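Local coordinates for sulfonate ABC transporter, periplasmic sulfonate-binding protein SsuA (Methylobacillus flagellatus, PDB 3UIF) that probably binds sulfonates or related sulfate esters in the periplasm and delivers them to an ABC transporter for uptake, at residues A[42-47]-A[215-220]; A[62-67]-A[87-92]; A[225-230]-A[315-320]. All coordinates share one frame; numbering follows the deposited sequence.

Contact 1 (A[42-47]-A[215-220])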
loop_
_atom_site.group_PDB
_atom_site.type_symbol
_atom_site.label_atom_id
_atom_site.label_comp_id
_atom_site.label_asym_id
_atom_site.label_seq_id
_atom_site.Cartn_x
_atom_site.Cartn_y
_atom_site.Cartn_z
ATOM N N GLN A 42 -11.134 19.289 17.713
ATOM C CA GLN A 42 -11.819 18.226 18.431
ATOM C C GLN A 42 -11.241 17.957 19.828
ATOM O O GLN A 42 -11.727 17.072 20.538
ATOM C CB GLN A 42 -11.712 16.936 17.632
ATOM C CG GLN A 42 -13.025 16.232 17.425
ATOM C CD GLN A 42 -13.638 16.649 16.121
ATOM O OE1 GLN A 42 -12.940 16.774 15.113
ATOM N NE2 GLN A 42 -14.943 16.880 16.128
ATOM N N GLY A 43 -10.199 18.698 20.203
ATOM C CA GLY A 43 -9.471 18.449 21.456
ATOM C C GLY A 43 -8.400 17.369 21.336
ATOM O O GLY A 43 -7.948 16.823 22.340
ATOM N N ILE A 44 -7.996 17.068 20.103
ATOM C CA ILE A 44 -7.020 16.026 19.827
ATOM C C ILE A 44 -5.733 16.603 19.253
ATOM O O ILE A 44 -5.756 17.342 18.268
ATOM C CB ILE A 44 -7.577 14.970 18.848
ATOM C CG1 ILE A 44 -8.754 14.228 19.484
ATOM C CG2 ILE A 44 -6.481 13.993 18.428
ATOM C CD1 ILE A 44 -9.562 13.372 18.530
ATOM N N LYS A 45 -4.616 16.260 19.889
ATOM C CA LYS A 45 -3.300 16.569 19.364
ATOM C C LYS A 45 -2.658 15.322 18.760
ATOM O O LYS A 45 -2.289 14.382 19.471
ATOM C CB LYS A 45 -2.399 17.161 20.451
ATOM C CG LYS A 45 -0.996 17.529 19.974
ATOM C CD LYS A 45 -0.144 17.997 21.149
ATOM C CE LYS A 45 1.293 18.271 20.731
ATOM N NZ LYS A 45 2.060 18.804 21.896
ATOM N N VAL A 46 -2.521 15.329 17.440
ATOM C CA VAL A 46 -1.817 14.264 16.759
ATOM C C VAL A 46 -0.326 14.467 16.940
ATOM O O VAL A 46 0.169 15.590 16.867
ATOM C CB VAL A 46 -2.209 14.148 15.267
ATOM C CG1 VAL A 46 -2.429 15.528 14.662
ATOM C CG2 VAL A 46 -1.167 13.356 14.467
ATOM N N GLU A 47 0.368 13.372 17.226
ATOM C CA GLU A 47 1.812 13.360 17.281
ATOM C C GLU A 47 2.363 12.324 16.318
ATOM O O GLU A 47 1.974 11.159 16.347
ATOM C CB GLU A 47 2.278 13.050 18.689
ATOM C CG GLU A 47 2.452 14.275 19.555
ATOM C CD GLU A 47 3.091 13.926 20.879
ATOM O OE1 GLU A 47 3.861 12.930 20.901
ATOM O OE2 GLU A 47 2.824 14.642 21.884
ATOM N N PRO A 215 -13.732 4.896 21.161
ATOM C CA PRO A 215 -14.442 4.881 19.883
ATOM C C PRO A 215 -14.638 6.289 19.288
ATOM O O PRO A 215 -14.529 6.466 18.061
ATOM C CB PRO A 215 -15.800 4.256 20.245
ATOM C CG PRO A 215 -15.934 4.406 21.732
ATOM C CD PRO A 215 -14.537 4.308 22.255
ATOM N N GLU A 216 -14.918 7.267 20.156
ATOM C CA GLU A 216 -15.193 8.656 19.762
ATOM C C GLU A 216 -13.999 9.291 19.037
ATOM O O GLU A 216 -14.129 9.816 17.912
ATOM C CB GLU A 216 -15.557 9.495 20.985
ATOM C CG GLU A 216 -15.814 8.677 22.260
ATOM C CD GLU A 216 -14.547 8.357 23.080
ATOM O OE1 GLU A 216 -13.395 8.423 22.575
ATOM O OE2 GLU A 216 -14.711 8.029 24.272
ATOM N N ILE A 217 -12.839 9.224 19.688
ATOM C CA ILE A 217 -11.582 9.707 19.109
ATOM C C ILE A 217 -11.229 8.989 17.810
ATOM O O ILE A 217 -10.799 9.629 16.843
ATOM C CB ILE A 217 -10.409 9.578 20.113
ATOM C CG1 ILE A 217 -10.577 10.581 21.255
ATOM C CG2 ILE A 217 -9.063 9.762 19.413
ATOM C CD1 ILE A 217 -9.543 10.433 22.339
ATOM N N THR A 218 -11.392 7.664 17.801
ATOM C CA THR A 218 -11.089 6.865 16.617
ATOM C C THR A 218 -11.906 7.405 15.463
ATOM O O THR A 218 -11.392 7.596 14.367
ATOM C CB THR A 218 -11.378 5.362 16.827
ATOM O OG1 THR A 218 -10.590 4.860 17.918
ATOM C CG2 THR A 218 -11.050 4.553 15.557
ATOM N N GLN A 219 -13.174 7.684 15.737
ATOM C CA GLN A 219 -14.091 8.248 14.751
ATOM C C GLN A 219 -13.630 9.615 14.255
ATOM O O GLN A 219 -13.689 9.894 13.060
ATOM C CB GLN A 219 -15.500 8.353 15.325
ATOM C CG GLN A 219 -16.534 8.808 14.305
ATOM C CD GLN A 219 -16.690 7.819 13.174
ATOM O OE1 GLN A 219 -17.171 6.697 13.375
ATOM N NE2 GLN A 219 -16.266 8.223 11.965
ATOM N N ALA A 220 -13.167 10.456 15.168
ATOM C CA ALA A 220 -12.751 11.788 14.807
ATOM C C ALA A 220 -11.585 11.688 13.826
ATOM O O ALA A 220 -11.549 12.386 12.806
ATOM C CB ALA A 220 -12.386 12.582 16.045
HETATM O O HOH W 1 -13.060 14.425 12.988
#
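Ile-44, at the start of strand 44-51, packs against Ile-217 and Ala-220 in the first turns of helix 215-233. The contact lays a helix against an outer part of the six-stranded sheet, in one lobe of a fold consistent with a two-lobed periplasmic binding protein. Ile-44 gives up the largest area here. Its CG1 branch lies beside the backbone N and opposite the carbonyl carbon (chi1 -65°). An extended second torsion (chi2 168°) then sends CD1 out to the helix. The methyl enters between two residues one turn apart. Ile-44 CD1 is 3.7 Å from Ile-217 CG2 and 3.8 Å from Ala-220 CB. The two isoleucine side chains meet at a slant. Gln-42 adds the aliphatic part of its bent chain, with CG 4.0 Å from Ala-220 CB. A water lies between Gln-42 OE1 and Ala-220 O, but its leg to Ala-220 O is very short, and the bridge is doubtful at this resolution. Gly-43 ends helix 35-41 in a Schellman motif. Its positive phi of 84° turns the chain from helix into strand. On the facing helix, Glu-216 curls over the first turn, and its OE1 accepts from Ile-217 N at 3.0 Å through the anti lone pair. Leu-39 of helix 35-41 also touches both Ile-44 and Ala-220, and Val-8 of the neighbouring strand touches Ile-44. The direct contact is therefore aliphatic: it rests on shape, and burial of the two isoleucines probably supplies its hydrophobic gain.

Contact 2 (A[62-67]-A[87-92])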
loop_
_atom_site.group_PDB
_atom_site.type_symbol
_atom_site.label_atom_id
_atom_site.label_comp_id
_atom_site.label_asym_id
_atom_site.label_seq_id
_atom_site.Cartn_x
_atom_site.Cartn_y
_atom_site.Cartn_z
ATOM N N GLU A 62 6.338 -2.792 16.856
ATOM C CA GLU A 62 6.769 -2.797 18.258
ATOM C C GLU A 62 6.052 -1.765 19.146
ATOM O O GLU A 62 5.676 -2.075 20.290
ATOM C CB GLU A 62 8.290 -2.617 18.345
ATOM C CG GLU A 62 8.833 -2.366 19.742
ATOM C CD GLU A 62 8.419 -3.433 20.733
ATOM O OE1 GLU A 62 8.135 -4.571 20.286
ATOM O OE2 GLU A 62 8.378 -3.133 21.961
ATOM N N GLY A 63 5.883 -0.547 18.619
ATOM C CA GLY A 63 5.132 0.519 19.290
ATOM C C GLY A 63 3.682 0.130 19.507
ATOM O O GLY A 63 3.101 0.386 20.574
ATOM N N PHE A 64 3.106 -0.511 18.496
ATOM C CA PHE A 64 1.798 -1.136 18.634
ATOM C C PHE A 64 1.794 -2.191 19.748
ATOM O O PHE A 64 0.930 -2.165 20.630
ATOM C CB PHE A 64 1.356 -1.756 17.317
ATOM C CG PHE A 64 0.691 -0.789 16.368
ATOM C CD1 PHE A 64 -0.290 0.094 16.814
ATOM C CD2 PHE A 64 1.015 -0.798 15.009
ATOM C CE1 PHE A 64 -0.921 0.960 15.935
ATOM C CE2 PHE A 64 0.380 0.065 14.124
ATOM C CZ PHE A 64 -0.591 0.941 14.592
ATOM N N ALA A 65 2.777 -3.088 19.724
ATOM C CA ALA A 65 2.879 -4.177 20.694
ATOM C C ALA A 65 2.983 -3.701 22.148
ATOM O O ALA A 65 2.394 -4.300 23.041
ATOM C CB ALA A 65 4.054 -5.084 20.340
ATOM N N SER A 66 3.758 -2.642 22.379
ATOM C CA SER A 66 3.976 -2.099 23.730
ATOM C C SER A 66 2.940 -1.027 24.104
ATOM O O SER A 66 3.006 -0.443 25.184
ATOM C CB SER A 66 5.385 -1.526 23.839
ATOM O OG SER A 66 5.600 -0.526 22.865
ATOM N N GLY A 67 1.981 -0.783 23.209
ATOM C CA GLY A 67 0.981 0.256 23.402
ATOM C C GLY A 67 1.521 1.678 23.374
ATOM O O GLY A 67 0.871 2.582 23.891
ATOM N N PRO A 87 -3.546 -10.952 17.901
ATOM C CA PRO A 87 -4.441 -9.877 17.449
ATOM C C PRO A 87 -4.103 -8.559 18.174
ATOM O O PRO A 87 -4.212 -8.475 19.401
ATOM C CB PRO A 87 -5.840 -10.394 17.853
ATOM C CG PRO A 87 -5.686 -11.867 17.970
ATOM C CD PRO A 87 -4.294 -12.079 18.488
ATOM N N THR A 88 -3.673 -7.547 17.434
ATOM C CA THR A 88 -3.200 -6.319 18.080
ATOM C C THR A 88 -3.807 -5.064 17.462
ATOM O O THR A 88 -4.026 -4.068 18.149
ATOM C CB THR A 88 -1.650 -6.223 18.059
ATOM O OG1 THR A 88 -1.070 -7.370 18.713
ATOM C CG2 THR A 88 -1.158 -4.934 18.736
ATOM N N VAL A 89 -4.106 -5.143 16.171
ATOM C CA VAL A 89 -4.328 -3.965 15.341
ATOM C C VAL A 89 -5.437 -4.202 14.299
ATOM O O VAL A 89 -5.621 -5.329 13.831
ATOM C CB VAL A 89 -2.962 -3.536 14.747
ATOM C CG1 VAL A 89 -2.979 -3.363 13.239
ATOM C CG2 VAL A 89 -2.430 -2.312 15.466
ATOM N N GLN A 90 -6.172 -3.137 13.977
ATOM C CA GLN A 90 -7.363 -3.152 13.105
ATOM C C GLN A 90 -7.216 -2.141 11.987
ATOM O O GLN A 90 -6.708 -1.039 12.221
ATOM C CB GLN A 90 -8.559 -2.616 13.867
ATOM C CG GLN A 90 -9.537 -3.588 14.427
ATOM C CD GLN A 90 -10.332 -2.905 15.527
ATOM O OE1 GLN A 90 -11.252 -2.132 15.257
ATOM N NE2 GLN A 90 -9.964 -3.176 16.787
ATOM N N LEU A 91 -7.727 -2.466 10.801
ATOM C CA LEU A 91 -7.832 -1.478 9.731
ATOM C C LEU A 91 -9.114 -0.651 9.931
ATOM O O LEU A 91 -10.227 -1.195 9.817
ATOM C CB LEU A 91 -7.826 -2.152 8.354
ATOM C CG LEU A 91 -7.906 -1.226 7.134
ATOM C CD1 LEU A 91 -6.671 -0.336 7.019
ATOM C CD2 LEU A 91 -8.068 -2.062 5.878
ATOM N N VAL A 92 -8.949 0.648 10.233
ATOM C CA VAL A 92 -10.092 1.556 10.468
ATOM C C VAL A 92 -10.344 2.547 9.326
ATOM O O VAL A 92 -11.373 3.228 9.314
ATOM C CB VAL A 92 -9.999 2.317 11.804
ATOM C CG1 VAL A 92 -10.107 1.352 12.988
ATOM C CG2 VAL A 92 -8.733 3.172 11.868
#
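Val-89 sets its CG2 methyl over one face of the Phe-64 ring. Val-89 CG2 is 3.4 Å from the centroid of the Phe-64 ring and 9° off its normal, a nearly centred CH-pi contact. The two side chains cross at about a right angle. Beside them, Thr-88 CG2 comes within 4.0 Å of Phe-64 O. The threonine directs this methyl at the helix because CG2 stands opposite the backbone N, while OG1 lies beside it (chi1 -58°). OG1 is hydrogen-bonded to Lys-86 O.

Further out, Asn-83 of helix 77-85 grips the start of the strand. Its side-chain amide accepts from Thr-88 N and donates to Val-89 O. Leu-82 and Ile-69 also pack on Phe-64. Helix 56-65 ends just after the ring: Gly-67, with positive phi, forms a Schellman motif, and Ser-66 OG donates to Glu-62 O at 3.0 Å. An alanine in place of Phe-64 would probably leave the Val-89 methyl without its aromatic face and open a gap beside Leu-82 and Ile-69. Helix end and strand thus meet through methyl groups and one ring, and the contact between them is apolar; the polar groups described bond to partners on their own side of it, Asn-83 included for the strand.

Contact 3 (A[225-230]-A[315-320])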
loop_
_atom_site.group_PDB
_atom_site.type_symbol
_atom_site.label_atom_id
_atom_site.label_comp_id
_atom_site.label_asym_id
_atom_site.label_seq_id
_atom_site.Cartn_x
_atom_site.Cartn_y
_atom_site.Cartn_z
ATOM N N TYR A 225 -9.557 12.000 8.468
ATOM C CA TYR A 225 -8.833 11.344 7.402
ATOM C C TYR A 225 -9.566 11.371 6.066
ATOM O O TYR A 225 -9.016 11.811 5.058
ATOM C CB TYR A 225 -8.570 9.894 7.774
ATOM C CG TYR A 225 -7.793 9.134 6.720
ATOM C CD1 TYR A 225 -6.421 9.305 6.590
ATOM C CD2 TYR A 225 -8.434 8.227 5.873
ATOM C CE1 TYR A 225 -5.702 8.602 5.643
ATOM C CE2 TYR A 225 -7.737 7.515 4.918
ATOM C CZ TYR A 225 -6.366 7.708 4.800
ATOM O OH TYR A 225 -5.647 7.002 3.853
ATOM N N LEU A 226 -10.792 10.869 6.056
ATOM C CA LEU A 226 -11.597 10.853 4.838
ATOM C C LEU A 226 -11.834 12.247 4.235
ATOM O O LEU A 226 -11.915 12.394 3.010
ATOM C CB LEU A 226 -12.916 10.108 5.065
ATOM C CG LEU A 226 -12.729 8.622 5.362
ATOM C CD1 LEU A 226 -14.065 7.948 5.635
ATOM C CD2 LEU A 226 -11.995 7.910 4.228
ATOM N N LYS A 227 -11.931 13.267 5.087
ATOM C CA LYS A 227 -12.038 14.638 4.583
ATOM C C LYS A 227 -10.867 14.970 3.673
ATOM O O LYS A 227 -11.072 15.471 2.565
ATOM C CB LYS A 227 -12.140 15.643 5.711
ATOM C CG LYS A 227 -13.562 15.891 6.157
ATOM C CD LYS A 227 -13.597 16.539 7.527
ATOM C CE LYS A 227 -14.502 17.754 7.491
ATOM N NZ LYS A 227 -14.814 18.224 8.869
ATOM N N SER A 228 -9.653 14.650 4.124
ATOM C CA SER A 228 -8.457 14.850 3.313
ATOM C C SER A 228 -8.508 14.012 2.028
ATOM O O SER A 228 -8.211 14.510 0.938
ATOM C CB SER A 228 -7.201 14.500 4.108
ATOM O OG SER A 228 -7.042 15.337 5.232
ATOM N N VAL A 229 -8.890 12.747 2.174
ATOM C CA VAL A 229 -8.959 11.812 1.065
ATOM C C VAL A 229 -9.982 12.246 0.006
ATOM O O VAL A 229 -9.709 12.183 -1.179
ATOM C CB VAL A 229 -9.216 10.381 1.571
ATOM C CG1 VAL A 229 -9.452 9.419 0.418
ATOM C CG2 VAL A 229 -8.033 9.905 2.395
ATOM N N HIS A 230 -11.140 12.725 0.438
ATOM C CA HIS A 230 -12.135 13.272 -0.484
ATOM C C HIS A 230 -11.561 14.406 -1.294
ATOM O O HIS A 230 -11.886 14.575 -2.488
ATOM C CB HIS A 230 -13.378 13.734 0.286
ATOM C CG HIS A 230 -14.412 14.437 -0.573
ATOM N ND1 HIS A 230 -14.812 15.705 -0.337
ATOM C CD2 HIS A 230 -15.122 14.007 -1.692
ATOM C CE1 HIS A 230 -15.737 16.062 -1.238
ATOM N NE2 HIS A 230 -15.922 15.028 -2.074
ATOM N N LYS A 315 -21.579 8.574 5.853
ATOM C CA LYS A 315 -22.901 9.125 6.167
ATOM C C LYS A 315 -22.750 10.573 6.652
ATOM O O LYS A 315 -23.384 11.469 6.131
ATOM C CB LYS A 315 -23.638 8.259 7.214
ATOM C CG LYS A 315 -24.982 8.815 7.709
ATOM C CD LYS A 315 -25.699 7.833 8.636
ATOM C CE LYS A 315 -26.881 8.441 9.397
ATOM N NZ LYS A 315 -26.504 9.032 10.729
ATOM N N GLU A 316 -21.875 10.792 7.628
ATOM C CA GLU A 316 -21.639 12.115 8.215
ATOM C C GLU A 316 -21.166 13.143 7.190
ATOM O O GLU A 316 -21.481 14.319 7.298
ATOM C CB GLU A 316 -20.569 11.980 9.288
ATOM C CG GLU A 316 -20.854 12.663 10.617
ATOM C CD GLU A 316 -19.997 12.081 11.743
ATOM O OE1 GLU A 316 -20.594 11.627 12.750
ATOM O OE2 GLU A 316 -18.734 12.050 11.610
ATOM N N LEU A 317 -20.403 12.700 6.197
ATOM C CA LEU A 317 -19.805 13.619 5.247
ATOM C C LEU A 317 -20.603 13.718 3.963
ATOM O O LEU A 317 -20.236 14.470 3.064
ATOM C CB LEU A 317 -18.371 13.190 4.925
ATOM C CG LEU A 317 -17.264 13.357 5.982
ATOM C CD1 LEU A 317 -15.907 12.967 5.391
ATOM C CD2 LEU A 317 -17.229 14.764 6.581
ATOM N N LYS A 318 -21.697 12.964 3.882
ATOM C CA LYS A 318 -22.495 12.849 2.655
ATOM C C LYS A 318 -21.676 12.367 1.467
ATOM O O LYS A 318 -21.717 12.956 0.379
ATOM C CB LYS A 318 -23.208 14.154 2.308
ATOM C CG LYS A 318 -24.463 14.379 3.121
ATOM C CD LYS A 318 -24.252 15.436 4.183
ATOM C CE LYS A 318 -25.511 16.277 4.317
ATOM N NZ LYS A 318 -25.184 17.634 4.837
ATOM N N LEU A 319 -20.949 11.281 1.683
ATOM C CA LEU A 319 -20.089 10.723 0.655
ATOM C C LEU A 319 -20.427 9.263 0.360
ATOM O O LEU A 319 -19.585 8.528 -0.196
ATOM C CB LEU A 319 -18.619 10.855 1.060
ATOM C CG LEU A 319 -18.101 12.276 1.275
ATOM C CD1 LEU A 319 -16.616 12.182 1.567
ATOM C CD2 LEU A 319 -18.371 13.185 0.073
ATOM N N GLU A 320 -21.671 8.876 0.693
ATOM C CA GLU A 320 -22.099 7.478 0.551
ATOM C C GLU A 320 -22.031 6.992 -0.894
ATOM O O GLU A 320 -21.793 5.813 -1.121
ATOM C CB GLU A 320 -23.495 7.238 1.149
ATOM C CG GLU A 320 -23.573 7.379 2.664
ATOM C CD GLU A 320 -23.617 6.053 3.407
ATOM O OE1 GLU A 320 -22.579 5.352 3.468
ATOM O OE2 GLU A 320 -24.696 5.729 3.961
#
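Leu-319 lays a methyl over one face of the His-230 imidazole, and Leu-317 lies across the aliphatic chain of Lys-227. In the first pair, Leu-319 CD2 is 3.9 Å from the centroid of the His-230 ring and 18° off the normal, a CH-pi contact shifted toward the rim on the NE2 and CD2 side. The other branch, Leu-319 CD1, reaches the base of the ring, 3.8 Å from His-230 CG. The histidine swings its ring to this position with CG opposite its backbone N (chi1 175°). Phe-322 meets the same imidazole edge-to-face.

The second pair crosses at about a right angle. Leu-317 presents both methyls to the lysine: CD1 of Leu-317 is 3.8 Å and its CD2 3.9 Å from Lys-227 CG. CD2 also approaches Lys-227 CE, so the leucine follows the stem of the chain outward. On the buried side, Leu-226 CB is 4.2 Å from Leu-317 CD1. Ala-313, one turn earlier in helix 308-316, touches Leu-226 too.

Between the two leucines, Lys-318 takes positive phi. This is the Schellman motif that ends helix 308-316. Leucines flanking the turn residue both face helix 215-233, so the contact is that of a Schellman-terminated helix end resting its apolar side on a neighbouring helix, here at the protein surface.

From the N terminus, the chain first passes 42-47, where the loop of contact 1 opens. Contact 2 is nested inside it: its short loop runs from 62-67 to 87-92 and joins helix 56-65 to strand 89-94. The chain then builds the other sheet, strands 102-106 to 185-190, before 215-220, on helix 215-233, closes contact 1. That helix also opens contact 3 at 225-230. The loop of contact 3 holds no strand and closes at 315-320. Contact 3 follows contact 1 in series, and none cross. Contacts 1 and 2 reach the same six-stranded sheet and touch through Thr-218 CG2 and Val-92 CG1, 4.2 Å apart. Helix 215-233 links contact 1 to contact 3, with their centres about 16 Å apart.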